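PDB 5X6S: acetylxylan esterase A from Aspergillus awamori, which removes acetyl side groups from the backbone of acetylated xylans, as a serine esterase of the carbohydrate esterase family 1. Local coordinates for residues G2-F10 / G18-N26; I65-W76 / N91-T102. All blocks are in the same frame, centred on the assembly; numbering follows the deposited sequence.

Contact 1. Residues G2-F10 / G18-N26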
# COMPACT_ATOMS: atom_id res chain seq x y z
N GLY A 2 18.61 8.76 -17.47
CA GLY A 2 18.45 10.19 -17.91
C GLY A 2 17.87 10.17 -19.28
O GLY A 2 18.21 11.00 -20.10
N SER A 3 16.94 9.24 -19.51
CA SER A 3 16.24 9.17 -20.75
C SER A 3 14.77 8.75 -20.53
O SER A 3 14.41 8.21 -19.46
CB SER A 3 16.95 8.15 -21.63
OG SER A 3 16.64 6.86 -21.17
N LEU A 4 13.96 8.97 -21.56
CA LEU A 4 12.58 8.51 -21.59
C LEU A 4 12.53 7.23 -22.42
O LEU A 4 12.96 7.21 -23.57
CB LEU A 4 11.64 9.56 -22.18
CG LEU A 4 10.13 9.26 -22.15
CD1 LEU A 4 9.58 9.65 -20.78
CD2 LEU A 4 9.38 10.00 -23.26
N GLN A 5 12.03 6.16 -21.81
CA GLN A 5 11.99 4.83 -22.44
C GLN A 5 10.54 4.39 -22.50
O GLN A 5 9.77 4.57 -21.51
CB GLN A 5 12.78 3.78 -21.63
CG GLN A 5 14.25 4.17 -21.29
CD GLN A 5 14.60 4.14 -19.74
OE1 GLN A 5 14.32 5.13 -18.97
NE2 GLN A 5 15.26 3.06 -19.31
N GLN A 6 10.17 3.78 -23.61
CA GLN A 6 8.90 3.06 -23.69
C GLN A 6 9.02 1.65 -23.13
O GLN A 6 10.01 0.97 -23.36
CB GLN A 6 8.38 3.01 -25.11
CG GLN A 6 7.07 2.28 -25.21
CD GLN A 6 6.41 2.36 -26.57
OE1 GLN A 6 7.00 2.82 -27.54
NE2 GLN A 6 5.18 1.89 -26.63
N VAL A 7 8.03 1.21 -22.37
CA VAL A 7 7.97 -0.10 -21.79
C VAL A 7 6.74 -0.78 -22.32
O VAL A 7 5.63 -0.26 -22.26
CB VAL A 7 7.98 -0.09 -20.24
CG1 VAL A 7 7.82 -1.50 -19.70
CG2 VAL A 7 9.24 0.62 -19.71
N THR A 8 6.94 -1.99 -22.82
CA THR A 8 5.91 -2.69 -23.56
C THR A 8 5.38 -3.90 -22.90
O THR A 8 4.29 -4.36 -23.23
CB THR A 8 6.40 -3.06 -24.98
OG1 THR A 8 5.33 -3.64 -25.66
CG2 THR A 8 7.49 -4.01 -24.97
N ASP A 9 6.07 -4.49 -21.95
CA ASP A 9 5.48 -5.73 -21.37
C ASP A 9 5.37 -5.56 -19.87
O ASP A 9 6.16 -6.13 -19.10
CB ASP A 9 6.36 -6.92 -21.78
CG ASP A 9 5.87 -8.27 -21.23
OD1 ASP A 9 4.73 -8.67 -21.59
OD2 ASP A 9 6.65 -8.93 -20.48
N PHE A 10 4.41 -4.76 -19.42
CA PHE A 10 4.39 -4.40 -18.01
C PHE A 10 3.28 -5.09 -17.25
O PHE A 10 3.03 -4.74 -16.10
CB PHE A 10 4.29 -2.87 -17.85
CG PHE A 10 3.13 -2.28 -18.57
CD1 PHE A 10 1.87 -2.25 -17.98
CD2 PHE A 10 3.28 -1.75 -19.86
CE1 PHE A 10 0.76 -1.73 -18.67
CE2 PHE A 10 2.17 -1.22 -20.55
CZ PHE A 10 0.95 -1.16 -19.95
N GLY A 18 -0.20 3.01 -23.71
CA GLY A 18 1.28 3.09 -23.78
C GLY A 18 1.92 3.41 -22.43
O GLY A 18 1.30 4.09 -21.61
N MET A 19 3.13 2.94 -22.19
CA MET A 19 3.85 3.24 -20.98
C MET A 19 5.21 3.83 -21.32
O MET A 19 5.97 3.20 -22.05
CB MET A 19 4.05 2.00 -20.13
CG MET A 19 4.89 2.24 -18.92
SD MET A 19 5.12 0.79 -17.92
CE MET A 19 6.30 1.37 -16.71
N TYR A 20 5.48 5.03 -20.84
CA TYR A 20 6.80 5.65 -20.98
C TYR A 20 7.28 6.04 -19.62
O TYR A 20 6.52 6.56 -18.80
CB TYR A 20 6.78 6.87 -21.89
CG TYR A 20 6.29 6.57 -23.30
CD1 TYR A 20 4.95 6.44 -23.57
CD2 TYR A 20 7.18 6.37 -24.33
CE1 TYR A 20 4.48 6.20 -24.86
CE2 TYR A 20 6.73 6.12 -25.63
CZ TYR A 20 5.38 6.03 -25.88
OH TYR A 20 4.92 5.72 -27.13
N ILE A 21 8.56 5.81 -19.34
CA ILE A 21 9.15 6.22 -18.07
C ILE A 21 10.38 7.10 -18.22
O ILE A 21 11.19 6.92 -19.14
CB ILE A 21 9.51 5.04 -17.16
CG1 ILE A 21 10.56 4.13 -17.79
CG2 ILE A 21 8.28 4.21 -16.90
CD1 ILE A 21 11.04 3.06 -16.78
N TYR A 22 10.50 8.08 -17.33
CA TYR A 22 11.73 8.82 -17.22
C TYR A 22 12.47 8.32 -15.99
O TYR A 22 12.00 8.50 -14.86
CB TYR A 22 11.53 10.32 -17.14
CG TYR A 22 12.85 11.07 -17.09
CD1 TYR A 22 13.55 11.38 -18.26
CD2 TYR A 22 13.41 11.47 -15.90
CE1 TYR A 22 14.81 12.05 -18.20
CE2 TYR A 22 14.62 12.15 -15.84
CZ TYR A 22 15.32 12.44 -17.01
OH TYR A 22 16.52 13.12 -16.94
N VAL A 23 13.66 7.77 -16.23
CA VAL A 23 14.54 7.35 -15.15
C VAL A 23 15.70 8.36 -15.05
O VAL A 23 16.49 8.47 -15.98
CB VAL A 23 15.11 5.92 -15.37
CG1 VAL A 23 15.94 5.48 -14.18
CG2 VAL A 23 13.98 4.91 -15.59
N PRO A 24 15.75 9.14 -13.95
CA PRO A 24 16.77 10.18 -13.92
C PRO A 24 18.19 9.64 -13.78
O PRO A 24 18.40 8.53 -13.31
CB PRO A 24 16.40 10.99 -12.69
CG PRO A 24 15.69 10.02 -11.78
CD PRO A 24 14.93 9.13 -12.73
N ASN A 25 19.14 10.43 -14.22
CA ASN A 25 20.54 10.21 -13.89
C ASN A 25 20.80 10.15 -12.40
O ASN A 25 21.44 9.23 -11.96
CB ASN A 25 21.39 11.29 -14.55
CG ASN A 25 21.48 11.06 -16.02
OD1 ASN A 25 21.56 9.89 -16.49
ND2 ASN A 25 21.45 12.14 -16.81
N ASN A 26 20.27 11.12 -11.64
CA ASN A 26 20.42 11.20 -10.19
C ASN A 26 19.34 10.30 -9.51
O ASN A 26 18.62 10.74 -8.64
CB ASN A 26 20.34 12.68 -9.73
CG ASN A 26 20.76 12.89 -8.24
OD1 ASN A 26 21.60 12.13 -7.72
ND2 ASN A 26 20.22 13.97 -7.57
O HOH W 1 4.02 1.00 -24.10
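A water molecule is held three ways at the loop end of the two strands: its oxygen accepts from M19 N and, at 2.9 Å, from Q6 NE2, and it donates to V7 O. The Q6 chain reaches it fully extended, with CG opposite the backbone N (chi1 -180°), and on the way lies over the Y20 ring. There Q6 CG sits above one face, offset toward the rim, in a CH-pi contact 4.2 Å from the ring centroid, while the amide plane is inclined 31° to the ring.

The ladder between 3-7 and 18-23 is antiparallel. At its middle Q5 and I21 form a hydrogen-bonded pair, Q5 N to I21 O at 2.9 Å and I21 N to Q5 O at 2.8 Å. Toward the chain start, G2 N donates to V23 O at 2.6 Å and has a weak second acceptor in N25 OD1.

On the face carrying V7, M19 and I21, the straight M19 chain runs alongside V7, and M19 SD lies 3.7 Å from F10 CD2, an oblique Met-aromatic contact. Helix 91-106 covers this face through M98, T102 and Y106. On the other, L4 CD1 lies 4.1 Å from Y20 CB, and the Y22 hydroxyl hydrogen-bonds to E58 of helix 53-60.

This is a beta hairpin at the margin of the sheet. Backbone bonds set its register, while the bridging water satisfies M19 N and V7 O where the strands give way to the connecting loop.

Contact 2. Residues I65-W76 / N91-T102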
# COMPACT_ATOMS: atom_id res chain seq x y z
N ILE A 65 6.37 8.02 -14.45
CA ILE A 65 5.65 7.16 -15.40
C ILE A 65 4.66 8.04 -16.13
O ILE A 65 3.92 8.77 -15.49
CB ILE A 65 4.86 6.00 -14.74
CG1 ILE A 65 5.81 5.04 -14.03
CG2 ILE A 65 4.01 5.28 -15.81
CD1 ILE A 65 5.06 4.04 -13.09
N TYR A 66 4.67 7.97 -17.47
CA TYR A 66 3.80 8.80 -18.30
C TYR A 66 2.94 7.85 -19.11
O TYR A 66 3.38 7.38 -20.17
CB TYR A 66 4.65 9.73 -19.24
CG TYR A 66 5.61 10.67 -18.56
CD1 TYR A 66 5.21 11.94 -18.10
CD2 TYR A 66 6.95 10.31 -18.38
CE1 TYR A 66 6.10 12.82 -17.50
CE2 TYR A 66 7.85 11.18 -17.78
CZ TYR A 66 7.44 12.41 -17.31
OH TYR A 66 8.36 13.22 -16.70
N PRO A 67 1.72 7.54 -18.63
CA PRO A 67 0.84 6.66 -19.42
C PRO A 67 0.40 7.42 -20.67
O PRO A 67 0.43 8.63 -20.67
CB PRO A 67 -0.38 6.43 -18.49
CG PRO A 67 0.15 6.73 -17.09
CD PRO A 67 1.08 7.92 -17.36
N SER A 68 0.06 6.67 -21.73
CA SER A 68 -0.27 7.29 -23.02
C SER A 68 -1.56 6.71 -23.58
O SER A 68 -1.66 5.52 -23.84
CB SER A 68 0.86 7.07 -24.01
OG SER A 68 0.90 8.13 -24.89
N SER A 69 -2.55 7.56 -23.75
CA SER A 69 -3.88 7.11 -24.16
C SER A 69 -3.82 6.38 -25.50
O SER A 69 -3.11 6.82 -26.42
CB SER A 69 -4.86 8.25 -24.26
OG SER A 69 -6.10 7.77 -24.74
N PRO A 70 -4.55 5.25 -25.59
CA PRO A 70 -4.60 4.53 -26.84
C PRO A 70 -5.64 5.09 -27.82
O PRO A 70 -5.73 4.58 -28.96
CB PRO A 70 -5.05 3.13 -26.42
CG PRO A 70 -5.95 3.40 -25.23
CD PRO A 70 -5.31 4.57 -24.51
N TYR A 71 -6.44 6.07 -27.39
CA TYR A 71 -7.60 6.45 -28.20
C TYR A 71 -7.39 7.62 -29.14
O TYR A 71 -6.61 8.57 -28.91
CB TYR A 71 -8.84 6.71 -27.33
CG TYR A 71 -9.15 5.55 -26.40
CD1 TYR A 71 -9.57 4.32 -26.91
CD2 TYR A 71 -9.01 5.68 -25.00
CE1 TYR A 71 -9.83 3.25 -26.06
CE2 TYR A 71 -9.26 4.61 -24.15
CZ TYR A 71 -9.67 3.40 -24.68
OH TYR A 71 -9.92 2.32 -23.87
N SER A 72 -8.13 7.56 -30.23
CA SER A 72 -8.20 8.69 -31.14
C SER A 72 -8.70 9.92 -30.35
O SER A 72 -9.70 9.85 -29.66
CB SER A 72 -9.17 8.35 -32.30
OG SER A 72 -9.10 9.39 -33.22
N GLY A 73 -7.99 11.03 -30.44
CA GLY A 73 -8.42 12.22 -29.73
C GLY A 73 -7.63 12.39 -28.44
O GLY A 73 -7.61 13.48 -27.84
N GLY A 74 -6.98 11.30 -28.01
CA GLY A 74 -6.03 11.32 -26.90
C GLY A 74 -6.60 11.51 -25.50
O GLY A 74 -5.83 11.68 -24.55
N CYS A 75 -7.92 11.47 -25.34
CA CYS A 75 -8.50 11.57 -24.01
C CYS A 75 -8.39 10.21 -23.31
O CYS A 75 -8.21 9.18 -23.98
CB CYS A 75 -9.96 11.97 -24.03
SG CYS A 75 -10.35 13.55 -24.83
N TRP A 76 -8.57 10.21 -21.99
CA TRP A 76 -8.65 8.98 -21.20
C TRP A 76 -10.03 8.37 -21.07
O TRP A 76 -11.00 9.08 -20.95
CB TRP A 76 -8.04 9.23 -19.81
CG TRP A 76 -6.55 9.45 -19.91
CD1 TRP A 76 -5.87 10.65 -19.94
CD2 TRP A 76 -5.56 8.42 -20.11
NE1 TRP A 76 -4.51 10.41 -20.13
CE2 TRP A 76 -4.29 9.06 -20.24
CE3 TRP A 76 -5.63 7.01 -20.21
CZ2 TRP A 76 -3.11 8.35 -20.40
CZ3 TRP A 76 -4.44 6.29 -20.37
CH2 TRP A 76 -3.20 6.98 -20.48
N ASN A 91 -8.41 1.25 -18.90
CA ASN A 91 -7.22 2.07 -18.90
C ASN A 91 -6.62 2.17 -17.50
O ASN A 91 -5.43 2.09 -17.32
CB ASN A 91 -7.46 3.51 -19.34
CG ASN A 91 -7.71 3.73 -20.82
OD1 ASN A 91 -8.04 4.80 -21.19
ND2 ASN A 91 -7.52 2.73 -21.65
N SER A 92 -7.48 2.37 -16.52
CA SER A 92 -7.01 2.54 -15.15
C SER A 92 -6.21 1.33 -14.61
O SER A 92 -5.18 1.50 -13.90
CB SER A 92 -8.17 2.90 -14.24
OG SER A 92 -9.24 1.96 -14.38
N ASN A 93 -6.68 0.14 -14.95
CA ASN A 93 -6.02 -1.12 -14.64
C ASN A 93 -4.62 -1.18 -15.28
O ASN A 93 -3.68 -1.59 -14.66
CB ASN A 93 -6.89 -2.29 -15.10
CG ASN A 93 -6.68 -3.58 -14.30
OD1 ASN A 93 -7.60 -4.37 -14.19
ND2 ASN A 93 -5.53 -3.77 -13.74
N SER A 94 -4.52 -0.75 -16.53
CA SER A 94 -3.26 -0.67 -17.18
C SER A 94 -2.27 0.21 -16.45
O SER A 94 -1.12 -0.19 -16.24
CB SER A 94 -3.46 -0.19 -18.62
OG SER A 94 -4.09 -1.21 -19.39
N ILE A 95 -2.71 1.41 -16.05
CA ILE A 95 -1.86 2.34 -15.32
C ILE A 95 -1.38 1.71 -14.01
O ILE A 95 -0.19 1.82 -13.64
CB ILE A 95 -2.58 3.69 -15.07
CG1 ILE A 95 -2.85 4.40 -16.42
CG2 ILE A 95 -1.74 4.59 -14.17
CD1 ILE A 95 -3.66 5.69 -16.26
N ALA A 96 -2.27 1.02 -13.32
CA ALA A 96 -1.92 0.29 -12.10
C ALA A 96 -0.75 -0.68 -12.34
O ALA A 96 0.21 -0.72 -11.54
CB ALA A 96 -3.11 -0.45 -11.59
N ASN A 97 -0.83 -1.45 -13.42
CA ASN A 97 0.20 -2.39 -13.79
C ASN A 97 1.55 -1.75 -14.14
O ASN A 97 2.64 -2.32 -13.88
CB ASN A 97 -0.33 -3.34 -14.87
CG ASN A 97 -1.44 -4.23 -14.38
OD1 ASN A 97 -1.59 -4.44 -13.17
ND2 ASN A 97 -2.27 -4.73 -15.29
N MET A 98 1.52 -0.56 -14.71
CA MET A 98 2.75 0.20 -14.96
C MET A 98 3.45 0.51 -13.64
O MET A 98 4.69 0.43 -13.53
CB MET A 98 2.42 1.53 -15.63
CG MET A 98 1.84 1.41 -16.99
SD MET A 98 1.38 3.00 -17.70
CE MET A 98 0.18 2.52 -18.91
N VAL A 99 2.65 0.88 -12.64
CA VAL A 99 3.16 1.13 -11.31
C VAL A 99 3.87 -0.08 -10.74
O VAL A 99 5.03 0.00 -10.29
CB VAL A 99 2.06 1.71 -10.38
CG1 VAL A 99 2.50 1.65 -8.90
CG2 VAL A 99 1.76 3.11 -10.79
N THR A 100 3.17 -1.22 -10.71
CA THR A 100 3.71 -2.37 -10.02
C THR A 100 4.94 -2.91 -10.74
O THR A 100 5.88 -3.36 -10.08
CB THR A 100 2.65 -3.46 -9.83
OG1 THR A 100 2.24 -3.95 -11.11
CG2 THR A 100 1.44 -2.92 -8.98
N TRP A 101 4.95 -2.81 -12.07
CA TRP A 101 6.11 -3.23 -12.89
C TRP A 101 7.33 -2.38 -12.51
O TRP A 101 8.42 -2.92 -12.33
CB TRP A 101 5.84 -3.06 -14.39
CG TRP A 101 6.96 -3.53 -15.28
CD1 TRP A 101 7.19 -4.82 -15.74
CD2 TRP A 101 8.04 -2.74 -15.73
NE1 TRP A 101 8.33 -4.84 -16.49
CE2 TRP A 101 8.87 -3.59 -16.51
CE3 TRP A 101 8.40 -1.40 -15.57
CZ2 TRP A 101 10.03 -3.12 -17.12
CZ3 TRP A 101 9.52 -0.95 -16.19
CH2 TRP A 101 10.35 -1.81 -16.94
N THR A 102 7.12 -1.08 -12.37
CA THR A 102 8.19 -0.14 -12.09
C THR A 102 8.72 -0.35 -10.65
O THR A 102 9.97 -0.32 -10.43
CB THR A 102 7.71 1.32 -12.27
OG1 THR A 102 7.24 1.50 -13.62
CG2 THR A 102 8.83 2.34 -11.97
O HOH W 2 -10.44 1.57 -20.83
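Strand 63-68 of the central alpha/beta-hydrolase sheet is covered here by helix 91-106, which runs back across it nearly antiparallel, the short axes 9.6 Å apart. I65 and T102 meet tip to tip, with I65 CD1 3.4 Å from T102 OG1. That hydroxyl donates to M98 O, which also accepts from T102 N on the opposite face of its carbonyl plane, so the group meeting the isoleucine methyl is already bonded within its own helix.

Two turns earlier along the helix, the P67 ring crosses I95 at about a right angle, P67 CB lying 3.8 Å from I95 CG1. The extended M98 chain brings its sulfur beside the same CB and I65 CG2.

At the helix start, the N91 side chain reaches into the loop. N91 OD1 lies at the edge of two rings, 3.2 Å from Y71 CE2 and 3.4 Å from W76 CE3, the amide almost upright (89°) against the indole. N91 OD1 also accepts from D77 N, and N91 ND2 is hydrogen-bonded to T15 OG1. A water joins Y71 OH to N91 N. Within the loop, S69 OG accepts from Y71 N in an ST turn and donates to C75 O.

The W76 side chain lies about 8 Å from that of S119, the probable nucleophile, consistent with a place beside the active site. Strand 63-68, helix 91-106 and parallel strand 113-118 form a beta-alpha-beta crossover of the alpha/beta-hydrolase fold.

In the fold
The two contacts are joined through the sheet, since strands 18-23 and 63-68 are neighbours in it and pair antiparallel through their backbones, Y20 with Y66 and G18 with S68. Contact 1 is the sheet's outer margin, only partly buried, and is carried mainly by strand-to-strand backbone bonds, with a water and polar side chains at the edge. Contact 2 lies deeper and packs a helix on the sheet with apolar side chains, its polar contacts between the segments gathered at the helix start and loop. Helix 91-106 serves both: M98 and T102, which meet strand 63-68 in contact 2, also touch M19 of contact 1.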